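Local coordinates for salt-tolerant glutaminase (Micrococcus luteus, PDB 3AGD), which probably catalyses the hydrolysis of L-glutamine to L-glutamate and ammonium, at residues D325-H330 with G402-V407; L409-V414 with V439-P444. One frame throughout, in Å; residues are numbered along the deposited sequence.

Contact 1 (D325-H330 with G402-V407)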
ATOM      1  N   ASP A 325      14.169 -10.223 -38.549  1.00 26.64           N
ATOM      2  CA  ASP A 325      15.121  -9.303 -37.948  1.00 22.99           C
ATOM      3  C   ASP A 325      14.496  -8.256 -37.036  1.00 25.91           C
ATOM      4  O   ASP A 325      15.215  -7.471 -36.411  1.00 24.09           O
ATOM      5  CB  ASP A 325      15.890  -8.589 -39.045  1.00 19.95           C
ATOM      6  CG  ASP A 325      14.968  -7.913 -40.034  1.00 26.07           C
ATOM      7  OD1 ASP A 325      14.412  -8.616 -40.907  1.00 28.21           O
ATOM      8  OD2 ASP A 325      14.781  -6.681 -39.924  1.00 26.77           O
ATOM      9  N   ARG A 326      13.172  -8.200 -36.965  1.00 29.99           N
ATOM     10  CA  ARG A 326      12.587  -7.201 -36.088  1.00 34.04           C
ATOM     11  C   ARG A 326      11.643  -7.739 -35.033  1.00 33.41           C
ATOM     12  O   ARG A 326      10.936  -8.726 -35.234  1.00 33.07           O
ATOM     13  CB  ARG A 326      11.904  -6.086 -36.886  1.00 37.11           C
ATOM     14  CG  ARG A 326      10.581  -6.418 -37.538  1.00 40.09           C
ATOM     15  CD  ARG A 326       9.944  -5.110 -38.008  1.00 41.58           C
ATOM     16  NE  ARG A 326      10.923  -4.271 -38.699  1.00 43.87           N
ATOM     17  CZ  ARG A 326      10.772  -2.973 -38.940  1.00 43.43           C
ATOM     18  NH1 ARG A 326      11.726  -2.302 -39.578  1.00 39.01           N
ATOM     19  NH2 ARG A 326       9.673  -2.341 -38.539  1.00 41.26           N
ATOM     20  N   VAL A 327      11.658  -7.058 -33.897  1.00 31.71           N
ATOM     21  CA  VAL A 327      10.846  -7.411 -32.754  1.00 28.55           C
ATOM     22  C   VAL A 327       9.818  -6.312 -32.478  1.00 28.39           C
ATOM     23  O   VAL A 327      10.123  -5.124 -32.580  1.00 28.69           O
ATOM     24  CB  VAL A 327      11.758  -7.607 -31.524  1.00 28.04           C
ATOM     25  CG1 VAL A 327      10.930  -7.736 -30.259  1.00 30.11           C
ATOM     26  CG2 VAL A 327      12.628  -8.846 -31.728  1.00 29.28           C
ATOM     27  N   PHE A 328       8.593  -6.713 -32.155  1.00 26.15           N
ATOM     28  CA  PHE A 328       7.540  -5.755 -31.843  1.00 26.45           C
ATOM     29  C   PHE A 328       7.260  -5.898 -30.361  1.00 26.32           C
ATOM     30  O   PHE A 328       6.811  -6.947 -29.897  1.00 25.05           O
ATOM     31  CB  PHE A 328       6.272  -6.045 -32.649  1.00 26.27           C
ATOM     32  CG  PHE A 328       6.511  -6.136 -34.122  1.00 30.94           C
ATOM     33  CD1 PHE A 328       7.244  -7.194 -34.651  1.00 35.00           C
ATOM     34  CD2 PHE A 328       6.069  -5.134 -34.976  1.00 33.33           C
ATOM     35  CE1 PHE A 328       7.535  -7.255 -36.007  1.00 36.97           C
ATOM     36  CE2 PHE A 328       6.355  -5.183 -36.339  1.00 35.65           C
ATOM     37  CZ  PHE A 328       7.093  -6.245 -36.856  1.00 35.35           C
ATOM     38  N   LEU A 329       7.553  -4.842 -29.619  1.00 26.97           N
ATOM     39  CA  LEU A 329       7.356  -4.842 -28.181  1.00 27.35           C
ATOM     40  C   LEU A 329       6.266  -3.824 -27.844  1.00 26.14           C
ATOM     41  O   LEU A 329       6.492  -2.618 -27.920  1.00 25.59           O
ATOM     42  CB  LEU A 329       8.672  -4.458 -27.504  1.00 29.33           C
ATOM     43  CG  LEU A 329       8.932  -4.796 -26.034  1.00 30.02           C
ATOM     44  CD1 LEU A 329      10.188  -4.054 -25.603  1.00 30.50           C
ATOM     45  CD2 LEU A 329       7.770  -4.389 -25.157  1.00 28.76           C
ATOM     46  N   HIS A 330       5.083  -4.312 -27.481  1.00 25.82           N
ATOM     47  CA  HIS A 330       3.973  -3.429 -27.137  1.00 26.97           C
ATOM     48  C   HIS A 330       3.746  -3.338 -25.625  1.00 27.47           C
ATOM     49  O   HIS A 330       3.592  -4.358 -24.946  1.00 31.76           O
ATOM     50  CB  HIS A 330       2.697  -3.903 -27.834  1.00 29.73           C
ATOM     51  CG  HIS A 330       2.659  -3.594 -29.299  1.00 34.07           C
ATOM     52  ND1 HIS A 330       3.681  -3.931 -30.158  1.00 37.69           N
ATOM     53  CD2 HIS A 330       1.722  -2.972 -30.055  1.00 34.94           C
ATOM     54  CE1 HIS A 330       3.378  -3.531 -31.381  1.00 36.52           C
ATOM     55  NE2 HIS A 330       2.195  -2.946 -31.345  1.00 36.99           N
ATOM     56  N   GLY A 402      19.925 -15.433 -36.851  1.00 49.80           N
ATOM     57  CA  GLY A 402      19.696 -14.033 -37.148  1.00 39.94           C
ATOM     58  C   GLY A 402      19.682 -13.046 -36.001  1.00 33.28           C
ATOM     59  O   GLY A 402      19.037 -13.278 -34.976  1.00 30.41           O
ATOM     60  N   PRO A 403      20.391 -11.918 -36.149  1.00 28.38           N
ATOM     61  CA  PRO A 403      20.433 -10.900 -35.099  1.00 25.72           C
ATOM     62  C   PRO A 403      19.194 -10.013 -35.169  1.00 22.88           C
ATOM     63  O   PRO A 403      18.593  -9.854 -36.234  1.00 18.57           O
ATOM     64  CB  PRO A 403      21.703 -10.125 -35.428  1.00 28.66           C
ATOM     65  CG  PRO A 403      21.705 -10.151 -36.932  1.00 26.89           C
ATOM     66  CD  PRO A 403      21.346 -11.596 -37.228  1.00 26.66           C
ATOM     67  N   ILE A 404      18.804  -9.455 -34.029  1.00 20.63           N
ATOM     68  CA  ILE A 404      17.663  -8.558 -33.982  1.00 20.76           C
ATOM     69  C   ILE A 404      18.193  -7.221 -34.500  1.00 21.72           C
ATOM     70  O   ILE A 404      19.198  -6.715 -33.998  1.00 23.71           O
ATOM     71  CB  ILE A 404      17.136  -8.406 -32.532  1.00 22.01           C
ATOM     72  CG1 ILE A 404      16.565  -9.748 -32.056  1.00 24.11           C
ATOM     73  CG2 ILE A 404      16.061  -7.314 -32.467  1.00 16.92           C
ATOM     74  CD1 ILE A 404      16.093  -9.763 -30.613  1.00 21.07           C
ATOM     75  N   ARG A 405      17.542  -6.666 -35.519  1.00 22.29           N
ATOM     76  CA  ARG A 405      17.982  -5.393 -36.092  1.00 23.27           C
ATOM     77  C   ARG A 405      17.062  -4.224 -35.752  1.00 21.77           C
ATOM     78  O   ARG A 405      17.507  -3.079 -35.643  1.00 22.01           O
ATOM     79  CB  ARG A 405      18.131  -5.522 -37.616  1.00 18.69           C
ATOM     80  CG  ARG A 405      19.276  -6.443 -38.024  1.00 18.43           C
ATOM     81  CD  ARG A 405      19.499  -6.522 -39.535  1.00 17.12           C
ATOM     82  NE  ARG A 405      20.823  -7.078 -39.793  1.00 15.78           N
ATOM     83  CZ  ARG A 405      21.063  -8.319 -40.202  1.00 17.67           C
ATOM     84  NH1 ARG A 405      20.064  -9.161 -40.430  1.00 17.51           N
ATOM     85  NH2 ARG A 405      22.317  -8.733 -40.337  1.00 18.84           N
ATOM     86  N   THR A 406      15.779  -4.509 -35.580  1.00 20.44           N
ATOM     87  CA  THR A 406      14.834  -3.456 -35.255  1.00 22.94           C
ATOM     88  C   THR A 406      13.844  -3.863 -34.173  1.00 22.94           C
ATOM     89  O   THR A 406      13.334  -4.983 -34.158  1.00 17.57           O
ATOM     90  CB  THR A 406      14.039  -3.010 -36.504  1.00 25.15           C
ATOM     91  OG1 THR A 406      14.942  -2.467 -37.476  1.00 31.87           O
ATOM     92  CG2 THR A 406      13.019  -1.944 -36.138  1.00 29.25           C
ATOM     93  N   VAL A 407      13.594  -2.936 -33.257  1.00 24.62           N
ATOM     94  CA  VAL A 407      12.642  -3.153 -32.186  1.00 23.21           C
ATOM     95  C   VAL A 407      11.627  -2.028 -32.281  1.00 25.58           C
ATOM     96  O   VAL A 407      11.979  -0.852 -32.188  1.00 25.39           O
ATOM     97  CB  VAL A 407      13.317  -3.117 -30.784  1.00 21.36           C
ATOM     98  CG1 VAL A 407      12.251  -3.062 -29.688  1.00 17.85           C
ATOM     99  CG2 VAL A 407      14.180  -4.360 -30.586  1.00 16.76           C
TER
HETATM  100  O   HOH W   1      14.638  -4.183 -39.665  1.00 33.06           O
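The guanidinium of Arg-326 lies over Thr-406, whose CG2 methyl sits beneath the centre of one face, 3.6 Å from the plane. Asp-325 CB approaches the other guanidinium, that of Arg-405, near its plane at the edge, while Pro-403 CG rests on one face toward the rim. Threonine suits its place twice over: its methyl packs on the flat cation, and its OG1 is 2.8 Å from a water that donates to Asp-325 OD2 and weakly accepts from Arg-326 NH1. The bend at chi3 (46°) turns Arg-326 NE back over Thr-406, and the two side chains run side by side.

Beneath them the backbones pair as parallel strands, Arg-326 beside Thr-406 and Val-327 beside Val-407. Asp-325 O is gripped by two amides: Arg-405 N at 2.6 Å, in the carbonyl plane, and Thr-406 N at 3.1 Å, tilted from it. Val-327 N in turn donates to Thr-406 O over 2.7 Å. Val-327 and Val-407 are the buried valines on the face opposite Arg-326 and Thr-406, with Val-327 CB 4.2 Å from Val-407 CG2. Ile-404, from the loop before the strand, brings CD1 to 3.8 Å from Val-327 CG2.

This pairing builds part of the STAS-family sheet, away from the glutamate site. Strand 317-323 flanks 326-332 on its other edge, with Val-320 and Arg-322 against Val-327. Leu-350 touches Ile-404 and Val-407, while Glu-440 of strand 438-442 packs on Thr-406; its carboxylate is salt-bridged to Arg-438 and pairs only weakly, at long range, with Arg-326.

Contact 2 (L409-V414 with V439-P444)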
ATOM      1  N   LEU A 409       8.880  -0.129 -30.554  1.00 28.61           N
ATOM      2  CA  LEU A 409       8.379   0.090 -29.201  1.00 28.74           C
ATOM      3  C   LEU A 409       7.047   0.839 -29.285  1.00 27.88           C
ATOM      4  O   LEU A 409       7.027   2.059 -29.438  1.00 27.10           O
ATOM      5  CB  LEU A 409       9.383   0.920 -28.393  1.00 31.03           C
ATOM      6  CG  LEU A 409       9.594   0.559 -26.916  1.00 35.44           C
ATOM      7  CD1 LEU A 409      10.302   1.712 -26.214  1.00 33.39           C
ATOM      8  CD2 LEU A 409       8.262   0.277 -26.240  1.00 37.00           C
ATOM      9  N   ASN A 410       5.941   0.109 -29.174  1.00 26.79           N
ATOM     10  CA  ASN A 410       4.612   0.714 -29.264  1.00 28.68           C
ATOM     11  C   ASN A 410       3.989   1.041 -27.901  1.00 29.85           C
ATOM     12  O   ASN A 410       3.781   0.154 -27.066  1.00 28.12           O
ATOM     13  CB  ASN A 410       3.681  -0.210 -30.050  1.00 26.57           C
ATOM     14  CG  ASN A 410       2.323   0.408 -30.290  1.00 30.74           C
ATOM     15  OD1 ASN A 410       1.556   0.638 -29.353  1.00 29.41           O
ATOM     16  ND2 ASN A 410       2.019   0.691 -31.553  1.00 28.47           N
ATOM     17  N   LEU A 411       3.670   2.318 -27.699  1.00 30.65           N
ATOM     18  CA  LEU A 411       3.093   2.799 -26.445  1.00 30.48           C
ATOM     19  C   LEU A 411       1.610   3.187 -26.549  1.00 30.62           C
ATOM     20  O   LEU A 411       1.057   3.790 -25.626  1.00 28.93           O
ATOM     21  CB  LEU A 411       3.891   4.013 -25.953  1.00 29.34           C
ATOM     22  CG  LEU A 411       5.419   3.929 -26.022  1.00 29.50           C
ATOM     23  CD1 LEU A 411       6.013   5.250 -25.578  1.00 32.37           C
ATOM     24  CD2 LEU A 411       5.923   2.798 -25.154  1.00 29.62           C
ATOM     25  N   ALA A 412       0.966   2.841 -27.660  1.00 29.46           N
ATOM     26  CA  ALA A 412      -0.441   3.186 -27.857  1.00 30.14           C
ATOM     27  C   ALA A 412      -1.353   2.714 -26.727  1.00 30.56           C
ATOM     28  O   ALA A 412      -2.290   3.421 -26.347  1.00 29.99           O
ATOM     29  CB  ALA A 412      -0.939   2.628 -29.191  1.00 28.36           C
ATOM     30  N   ARG A 413      -1.083   1.527 -26.189  1.00 29.95           N
ATOM     31  CA  ARG A 413      -1.903   0.977 -25.111  1.00 29.33           C
ATOM     32  C   ARG A 413      -1.493   1.481 -23.729  1.00 29.41           C
ATOM     33  O   ARG A 413      -2.141   1.166 -22.732  1.00 31.59           O
ATOM     34  CB  ARG A 413      -1.843  -0.552 -25.127  1.00 33.09           C
ATOM     35  CG  ARG A 413      -2.495  -1.207 -26.337  1.00 36.12           C
ATOM     36  CD  ARG A 413      -4.001  -1.223 -26.218  1.00 39.68           C
ATOM     37  NE  ARG A 413      -4.630  -1.880 -27.362  1.00 41.55           N
ATOM     38  CZ  ARG A 413      -5.927  -2.165 -27.436  1.00 43.39           C
ATOM     39  NH1 ARG A 413      -6.731  -1.853 -26.431  1.00 40.69           N
ATOM     40  NH2 ARG A 413      -6.422  -2.757 -28.516  1.00 46.95           N
ATOM     41  N   VAL A 414      -0.413   2.249 -23.660  1.00 27.39           N
ATOM     42  CA  VAL A 414       0.024   2.780 -22.379  1.00 27.56           C
ATOM     43  C   VAL A 414      -0.889   3.949 -22.015  1.00 31.17           C
ATOM     44  O   VAL A 414      -1.063   4.878 -22.805  1.00 33.36           O
ATOM     45  CB  VAL A 414       1.490   3.266 -22.439  1.00 26.88           C
ATOM     46  CG1 VAL A 414       1.868   3.946 -21.129  1.00 28.17           C
ATOM     47  CG2 VAL A 414       2.413   2.085 -22.692  1.00 27.08           C
ATOM     48  N   VAL A 439      15.685   1.379 -33.037  1.00 27.05           N
ATOM     49  CA  VAL A 439      14.484   1.485 -32.232  1.00 26.66           C
ATOM     50  C   VAL A 439      13.547   2.556 -32.766  1.00 28.57           C
ATOM     51  O   VAL A 439      13.911   3.725 -32.845  1.00 30.17           O
ATOM     52  CB  VAL A 439      14.822   1.840 -30.774  1.00 24.02           C
ATOM     53  CG1 VAL A 439      13.553   1.846 -29.940  1.00 23.64           C
ATOM     54  CG2 VAL A 439      15.833   0.856 -30.220  1.00 24.51           C
ATOM     55  N   GLU A 440      12.344   2.162 -33.152  1.00 31.46           N
ATOM     56  CA  GLU A 440      11.390   3.150 -33.614  1.00 37.24           C
ATOM     57  C   GLU A 440      10.224   3.138 -32.642  1.00 38.12           C
ATOM     58  O   GLU A 440       9.518   2.138 -32.501  1.00 37.63           O
ATOM     59  CB  GLU A 440      10.949   2.869 -35.052  1.00 40.75           C
ATOM     60  CG  GLU A 440      10.376   1.510 -35.325  1.00 50.06           C
ATOM     61  CD  GLU A 440      10.434   1.184 -36.808  1.00 59.64           C
ATOM     62  OE1 GLU A 440      11.541   0.884 -37.311  1.00 59.63           O
ATOM     63  OE2 GLU A 440       9.379   1.243 -37.474  1.00 63.65           O
ATOM     64  N   VAL A 441      10.061   4.256 -31.944  1.00 37.60           N
ATOM     65  CA  VAL A 441       9.013   4.401 -30.947  1.00 38.03           C
ATOM     66  C   VAL A 441       7.703   4.929 -31.516  1.00 36.38           C
ATOM     67  O   VAL A 441       7.625   6.073 -31.967  1.00 38.46           O
ATOM     68  CB  VAL A 441       9.468   5.346 -29.805  1.00 37.48           C
ATOM     69  CG1 VAL A 441       8.430   5.353 -28.692  1.00 41.73           C
ATOM     70  CG2 VAL A 441      10.823   4.911 -29.274  1.00 30.42           C
ATOM     71  N   GLU A 442       6.678   4.082 -31.496  1.00 31.91           N
ATOM     72  CA  GLU A 442       5.355   4.456 -31.977  1.00 32.62           C
ATOM     73  C   GLU A 442       4.628   5.001 -30.753  1.00 34.91           C
ATOM     74  O   GLU A 442       4.112   4.242 -29.931  1.00 35.92           O
ATOM     75  CB  GLU A 442       4.637   3.231 -32.544  1.00 32.68           C
ATOM     76  CG  GLU A 442       5.454   2.505 -33.605  1.00 34.86           C
ATOM     77  CD  GLU A 442       4.695   1.376 -34.271  1.00 42.49           C
ATOM     78  OE1 GLU A 442       4.017   0.608 -33.556  1.00 44.74           O
ATOM     79  OE2 GLU A 442       4.787   1.248 -35.511  1.00 45.23           O
ATOM     80  N   ASP A 443       4.605   6.327 -30.645  1.00 32.80           N
ATOM     81  CA  ASP A 443       4.003   7.017 -29.512  1.00 33.21           C
ATOM     82  C   ASP A 443       3.001   8.076 -29.983  1.00 34.75           C
ATOM     83  O   ASP A 443       3.273   9.273 -29.912  1.00 34.64           O
ATOM     84  CB  ASP A 443       5.134   7.660 -28.697  1.00 33.13           C
ATOM     85  CG  ASP A 443       4.669   8.237 -27.375  1.00 36.15           C
ATOM     86  OD1 ASP A 443       3.551   7.903 -26.924  1.00 38.13           O
ATOM     87  OD2 ASP A 443       5.441   9.019 -26.774  1.00 34.05           O
ATOM     88  N   PRO A 444       1.822   7.641 -30.461  1.00 35.09           N
ATOM     89  CA  PRO A 444       0.780   8.556 -30.946  1.00 38.44           C
ATOM     90  C   PRO A 444       0.484   9.751 -30.042  1.00 43.22           C
ATOM     91  O   PRO A 444       0.502  10.891 -30.502  1.00 45.80           O
ATOM     92  CB  PRO A 444      -0.432   7.637 -31.144  1.00 37.61           C
ATOM     93  CG  PRO A 444      -0.151   6.466 -30.232  1.00 36.44           C
ATOM     94  CD  PRO A 444       1.324   6.256 -30.432  1.00 35.47           C
TER
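Asn-410 ND2 donates to Glu-442 OE1 at 2.8 Å, bridging the two parallel strands of a beta-alpha-beta unit in the STAS-family region. The bond is nearly straight (164°); the donor meets OE1 on its anti side, tilted out of the carboxylate plane, and amide and carboxylate planes stand 77° apart. The chain of Glu-442 is extended as far as CD, and chi3 (-44°) then turns OE1 to the amide.

Three backbone bonds hold this register: Leu-409 N to Glu-440 O, Glu-442 N to Leu-409 O, and Leu-411 N to Glu-442 O, the last at 3.0 Å. On the opposite face from the polar pair, the buried Leu-409 and Leu-411 meet the partly exposed Val-441, Leu-411 CD1 lying 3.9 Å from Val-441 CG1 and Leu-409 packing also on Val-429 of helix 419-434. Leu-411 CD1 also rests 3.7 Å from Asp-443 CG, whose oxygens accept from the amides of Ile-447 and Leu-448.

The chain then turns a corner through a type I beta turn from Leu-411 to Val-414, where compact Ala-412 fits against Pro-444. Asparagine suits the start of this corner because its OD1 accepts from Ala-412 N at 2.8 Å, closing an Asx turn with the donor above the amide carbonyl plane.

Followed from the N terminus, the chain runs along strand 317-323, turns back into strand 326-332 and then leaves the sheet. Contact 1 closes this long excursion of 71 residues, about half of them helical, by setting 402-407 beside 325-330. Contact 2 closes a shorter one, returning through helix 419-434 to lay 439-444 against 409-414. The two loops follow in series, neither nested nor crossed, and share strand 406-417, which has 326-332 on one edge and 438-442 on the other. Probable hydrogen bonds from Asn-410 N to Leu-329 O and from Glu-440 N to Val-407 O join them, so three neighbouring parallel strands form one continuous sheet.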